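Bcl10-interacting CARD protein (PDB 4FH0) helps to inhibit NF-kappa-B activation induced by BCL10, with which it associates through its caspase recruitment domain, the domain in this structure. Local coordinates at residues Gln42-Lys47 / Met67-Arg72; Glu80-Leu85 / Ser94-Arg99. The protein carries 2 engineered substitutions. All coordinates share one frame; numbering follows the deposited sequence.

Interaction 1: Gln42-Lys47 / Met67-Arg72; sequences QILTNK and MSHLQR. Engineered in segment 67-72: M67 (natural residue Leu).
I43 and L70 mark the nearest backbone approach, their CA atoms 8.4 Å apart, where the loop leading into helix 46-52 passes the later turns of helix 59-73. At that spacing side chains and water make the contact. The I43 CG2 branch lies anti to the backbone N, while CG1 turns beside it; CG2 is the branch that meets L70, its methyl 3.7 Å from L70 CD2, with the two side chains crossing at about a right angle. One residue on, L44 approaches the H69 imidazole obliquely, CD2 standing 3.8 Å from NE2. H69 stretches to the loop because its CG is anti to the backbone N (chi1 178°), and its NE2 stops 4.1 Å from I43 O, too far for a direct bond. Two waters link the two atoms. Each donates to I43 O, at 2.8 Å for water 1 and 2.7 Å for water 2, and each is also hydrogen-bonded to H69 NE2; water 1 lies in the ring plane at its edge. Apolar contact and water bridges therefore run side by side. In the helical bundle of this CARD, L44 also packs on I33 and L36 of helix 26-37, H69 touches E48 of helix 46-52, I43 touches D77 of helix 75-88, and L70 continues inward to L11 of helix 7-18.

Interaction 2: Glu80-Leu85 / Ser94-Arg99; sequences EFYRAL and SRLPSR. With SO4 (sulfate ion), chain C; SO4 (sulfate ion), chain D.
L96 CD1 carries the apolar contact between helix 75-88 and the end of the modelled chain: it presses against L85 CD2 at 3.5 Å, tighter than usual van der Waals contact, and lies 3.7 Å from Y82 CE2. L85 and L96 reach toward each other tip to tip, whereas the tyrosine ring comes to L96 at a slant. With L85 CG anti to the backbone N (chi1 -169°), the side chain extends toward L96, and L24 and I32 also pack on it. This buried apolar patch gives way to a looser, polar side beyond L96, where a type I turn from L96 to R99 brings S98 near the phenol. Y82 OH and S98 OG remain 3.9 Å apart; both instead bond to D14 OD2 of helix 7-18, so one carboxylate oxygen joins the two segments. R10 adds a cation-pi contact to the Y82 ring and a hydrogen bond to S98 OG. A phenylalanine in place of Y82 would probably keep the packing on L96 but leave D14 without its phenol partner. The R99 chain bends at chi2 and chi3 to present its guanidinium edge to the sulfate of chain C: R99 NH2 reaches its O1 at 3.0 Å, and NH1 bonds to both its O1 and O4. This ion lies beside Y82, its O3 3.6 Å from Y82 CB. At a separate site, R95 grips the sulfate of chain D with a nearly straight pair of bonds, NH1 to O2 and NH2 to O1 (169° and 171°). Both ions probably come from the crystallisation liquor. Leucine packing thus lies beside a polar side of D14, R10 and a sulfate, consistent with basic side chains that can hold an anion next to Y82.

Interactions 1 and 2 lie on opposite sides of the chain's centre, about 16 Å apart between centres, yet they share one helical bundle. The successive helices 59-73 and 75-88 connect them: F81 of the second packs on M67, an engineered selenomethionine, and on L70 of the first, while E80 CB lies 3.9 Å from I43 CG1. In both contacts most of the touching residues are buried, but the polar edges differ. Between 42-47 and 67-72 a backbone carbonyl and an imidazole are bridged by two waters; between 80-85 and 94-99 a carboxylate from helix 7-18 mediates, and the exposed side chains R95 and R99 each hold a sulfate.

Interaction 1: Gln42-Lys47 / Met67-Arg72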
# COMPACT_ATOMS: atom_id res chain seq x y z
N GLN A 42 -6.76 12.09 -3.04
CA GLN A 42 -6.32 11.16 -4.06
C GLN A 42 -4.81 10.98 -3.95
O GLN A 42 -4.03 11.89 -4.21
CB GLN A 42 -6.67 11.68 -5.44
CG GLN A 42 -6.27 10.74 -6.54
CD GLN A 42 -6.70 11.22 -7.91
OE1 GLN A 42 -6.41 12.35 -8.32
NE2 GLN A 42 -7.41 10.37 -8.63
N ILE A 43 -4.41 9.79 -3.52
CA ILE A 43 -3.01 9.48 -3.32
C ILE A 43 -2.35 9.02 -4.61
O ILE A 43 -1.18 9.33 -4.87
CB ILE A 43 -2.88 8.42 -2.23
CG1 ILE A 43 -3.53 8.93 -0.93
CG2 ILE A 43 -1.44 8.02 -2.02
CD1 ILE A 43 -3.10 10.30 -0.50
N LEU A 44 -3.11 8.30 -5.44
CA LEU A 44 -2.62 7.79 -6.72
C LEU A 44 -3.45 8.30 -7.87
O LEU A 44 -4.68 8.19 -7.85
CB LEU A 44 -2.66 6.27 -6.73
CG LEU A 44 -1.82 5.53 -5.68
CD1 LEU A 44 -2.06 4.02 -5.81
CD2 LEU A 44 -0.35 5.87 -5.81
N THR A 45 -2.78 8.86 -8.87
CA THR A 45 -3.47 9.27 -10.07
C THR A 45 -3.96 8.05 -10.84
O THR A 45 -3.55 6.93 -10.54
CB THR A 45 -2.52 10.05 -11.00
OG1 THR A 45 -1.48 9.17 -11.44
CG2 THR A 45 -1.91 11.24 -10.28
N ASN A 46 -4.80 8.24 -11.84
CA ASN A 46 -5.24 7.13 -12.66
C ASN A 46 -4.07 6.41 -13.32
O ASN A 46 -4.04 5.19 -13.35
CB ASN A 46 -6.23 7.59 -13.73
CG ASN A 46 -7.59 7.93 -13.18
OD1 ASN A 46 -7.82 7.91 -11.96
ND2 ASN A 46 -8.51 8.24 -14.06
N LYS A 47 -3.10 7.16 -13.84
CA LYS A 47 -1.96 6.50 -14.48
C LYS A 47 -1.13 5.71 -13.47
O LYS A 47 -0.68 4.61 -13.76
CB LYS A 47 -1.09 7.51 -15.25
N MSE A 67 5.38 1.00 -2.05
CA MSE A 67 5.92 1.42 -0.77
C MSE A 67 6.90 2.56 -0.92
O MSE A 67 6.85 3.51 -0.15
CB MSE A 67 6.61 0.27 -0.04
CG MSE A 67 5.72 -0.92 0.24
SE MSE A 67 4.13 -0.48 1.32
CE MSE A 67 2.81 -0.59 -0.09
N SER A 68 7.78 2.48 -1.92
CA SER A 68 8.73 3.55 -2.15
C SER A 68 8.01 4.85 -2.49
O SER A 68 8.40 5.92 -2.05
CB SER A 68 9.68 3.18 -3.27
OG SER A 68 10.46 2.06 -2.92
N HIS A 69 6.99 4.75 -3.33
CA HIS A 69 6.21 5.90 -3.71
C HIS A 69 5.57 6.58 -2.50
O HIS A 69 5.65 7.80 -2.36
CB HIS A 69 5.15 5.45 -4.71
CG HIS A 69 4.23 6.54 -5.15
ND1 HIS A 69 4.30 7.11 -6.40
CD2 HIS A 69 3.20 7.15 -4.52
CE1 HIS A 69 3.36 8.03 -6.51
NE2 HIS A 69 2.69 8.09 -5.38
N LEU A 70 4.95 5.80 -1.62
CA LEU A 70 4.29 6.36 -0.45
C LEU A 70 5.29 6.96 0.52
O LEU A 70 5.05 8.03 1.07
CB LEU A 70 3.46 5.28 0.24
CG LEU A 70 2.30 4.69 -0.56
CD1 LEU A 70 1.83 3.42 0.10
CD2 LEU A 70 1.16 5.69 -0.68
N GLN A 71 6.40 6.26 0.74
CA GLN A 71 7.42 6.78 1.66
C GLN A 71 7.97 8.12 1.19
O GLN A 71 8.25 9.00 2.02
CB GLN A 71 8.55 5.76 1.85
CG GLN A 71 8.09 4.49 2.57
CD GLN A 71 9.03 3.32 2.46
OE1 GLN A 71 10.17 3.46 2.06
NE2 GLN A 71 8.56 2.15 2.86
N ARG A 72 8.14 8.28 -0.12
CA ARG A 72 8.69 9.56 -0.63
C ARG A 72 7.65 10.68 -0.62
O ARG A 72 7.99 11.87 -0.53
CB ARG A 72 9.34 9.38 -2.02
CG ARG A 72 8.42 9.27 -3.23
CD ARG A 72 9.22 9.28 -4.56
NE ARG A 72 10.18 8.18 -4.64
CZ ARG A 72 9.98 7.00 -5.23
NH1 ARG A 72 8.83 6.73 -5.83
NH2 ARG A 72 10.93 6.08 -5.22
O HOH W 1 0.94 10.23 -6.49
O HOH W 2 1.14 10.05 -3.67

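Interaction 2: Glu80-Leu85 / Ser94-Arg99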
# COMPACT_ATOMS: atom_id res chain seq x y z
N GLU A 80 -3.06 7.29 4.72
CA GLU A 80 -4.14 6.78 3.88
C GLU A 80 -3.89 5.33 3.50
O GLU A 80 -4.83 4.55 3.42
CB GLU A 80 -4.32 7.66 2.64
CG GLU A 80 -4.76 9.08 2.96
CD GLU A 80 -6.14 9.14 3.63
OE1 GLU A 80 -6.98 8.24 3.41
OE2 GLU A 80 -6.38 10.10 4.37
N PHE A 81 -2.64 4.96 3.26
CA PHE A 81 -2.34 3.57 2.97
C PHE A 81 -2.77 2.68 4.14
O PHE A 81 -3.37 1.63 3.92
CB PHE A 81 -0.85 3.36 2.68
CG PHE A 81 -0.49 1.93 2.57
CD1 PHE A 81 -0.78 1.21 1.41
CD2 PHE A 81 0.10 1.27 3.63
CE1 PHE A 81 -0.45 -0.15 1.33
CE2 PHE A 81 0.38 -0.08 3.55
CZ PHE A 81 0.11 -0.78 2.40
N TYR A 82 -2.46 3.07 5.37
CA TYR A 82 -2.85 2.24 6.51
C TYR A 82 -4.35 2.11 6.62
O TYR A 82 -4.86 1.05 6.98
CB TYR A 82 -2.24 2.74 7.82
CG TYR A 82 -0.81 2.25 7.97
CD1 TYR A 82 0.26 3.02 7.57
CD2 TYR A 82 -0.54 1.00 8.50
CE1 TYR A 82 1.56 2.55 7.69
CE2 TYR A 82 0.76 0.54 8.64
CZ TYR A 82 1.80 1.30 8.22
OH TYR A 82 3.11 0.84 8.32
N ARG A 83 -5.08 3.18 6.32
CA ARG A 83 -6.53 3.08 6.33
C ARG A 83 -7.00 2.11 5.25
O ARG A 83 -7.87 1.26 5.49
CB ARG A 83 -7.19 4.44 6.16
CG ARG A 83 -8.72 4.28 6.05
CD ARG A 83 -9.44 5.57 6.34
NE ARG A 83 -10.85 5.55 5.93
CZ ARG A 83 -11.27 5.90 4.71
NH1 ARG A 83 -10.39 6.28 3.79
NH2 ARG A 83 -12.55 5.88 4.41
N ALA A 84 -6.42 2.18 4.06
CA ALA A 84 -6.80 1.29 2.97
C ALA A 84 -6.49 -0.16 3.32
O ALA A 84 -7.24 -1.09 2.97
CB ALA A 84 -6.08 1.71 1.68
N LEU A 85 -5.37 -0.38 3.98
CA LEU A 85 -4.98 -1.71 4.42
C LEU A 85 -5.96 -2.26 5.46
O LEU A 85 -6.33 -3.43 5.43
CB LEU A 85 -3.57 -1.68 5.00
CG LEU A 85 -2.90 -3.01 5.28
CD1 LEU A 85 -2.49 -3.71 4.00
CD2 LEU A 85 -1.70 -2.81 6.21
N SER A 94 -3.82 -5.95 11.22
CA SER A 94 -3.77 -6.16 12.65
C SER A 94 -2.44 -6.80 13.11
O SER A 94 -2.04 -6.64 14.25
CB SER A 94 -4.96 -7.01 13.10
OG SER A 94 -4.87 -8.34 12.63
N ARG A 95 -1.74 -7.47 12.21
CA ARG A 95 -0.53 -8.22 12.57
C ARG A 95 0.77 -7.44 12.34
O ARG A 95 1.84 -7.92 12.67
CB ARG A 95 -0.46 -9.50 11.74
CG ARG A 95 -1.52 -10.54 12.04
CD ARG A 95 -1.46 -11.65 11.00
NE ARG A 95 -0.25 -12.46 11.15
CZ ARG A 95 0.46 -12.96 10.13
NH1 ARG A 95 0.10 -12.72 8.87
NH2 ARG A 95 1.54 -13.68 10.38
N LEU A 96 0.69 -6.26 11.75
CA LEU A 96 1.93 -5.55 11.43
C LEU A 96 2.76 -5.18 12.65
O LEU A 96 2.22 -4.82 13.67
CB LEU A 96 1.61 -4.29 10.65
CG LEU A 96 1.04 -4.54 9.27
CD1 LEU A 96 0.78 -3.20 8.63
CD2 LEU A 96 1.99 -5.40 8.45
N PRO A 97 4.10 -5.22 12.52
CA PRO A 97 4.91 -5.04 13.72
C PRO A 97 4.91 -3.61 14.27
O PRO A 97 5.19 -3.42 15.45
CB PRO A 97 6.31 -5.46 13.25
CG PRO A 97 6.33 -5.23 11.82
CD PRO A 97 4.92 -5.47 11.33
N SER A 98 4.58 -2.62 13.44
CA SER A 98 4.64 -1.22 13.87
C SER A 98 3.44 -0.93 14.77
O SER A 98 3.37 0.14 15.37
CB SER A 98 4.64 -0.27 12.67
OG SER A 98 3.36 -0.27 12.07
N ARG A 99 2.51 -1.88 14.80
CA ARG A 99 1.33 -1.90 15.67
C ARG A 99 1.78 -2.04 17.11
O ARG A 99 1.33 -1.32 17.99
CB ARG A 99 0.46 -3.10 15.22
CG ARG A 99 -0.80 -3.45 16.00
CD ARG A 99 -2.08 -2.88 15.39
NE ARG A 99 -2.09 -2.80 13.93
CZ ARG A 99 -2.40 -1.70 13.26
NH1 ARG A 99 -2.75 -0.59 13.91
NH2 ARG A 99 -2.35 -1.69 11.94
S SO4 C . -3.79 2.19 11.71
O1 SO4 C . -2.68 1.27 11.45
O2 SO4 C . -3.27 3.46 12.20
O3 SO4 C . -4.61 2.37 10.52
O4 SO4 C . -4.66 1.60 12.76
S SO4 D . 2.28 -15.46 7.28
O1 SO4 D . 3.22 -15.03 8.31
O2 SO4 D . 1.66 -14.29 6.63
O3 SO4 D . 3.05 -16.14 6.24
O4 SO4 D . 1.27 -16.37 7.82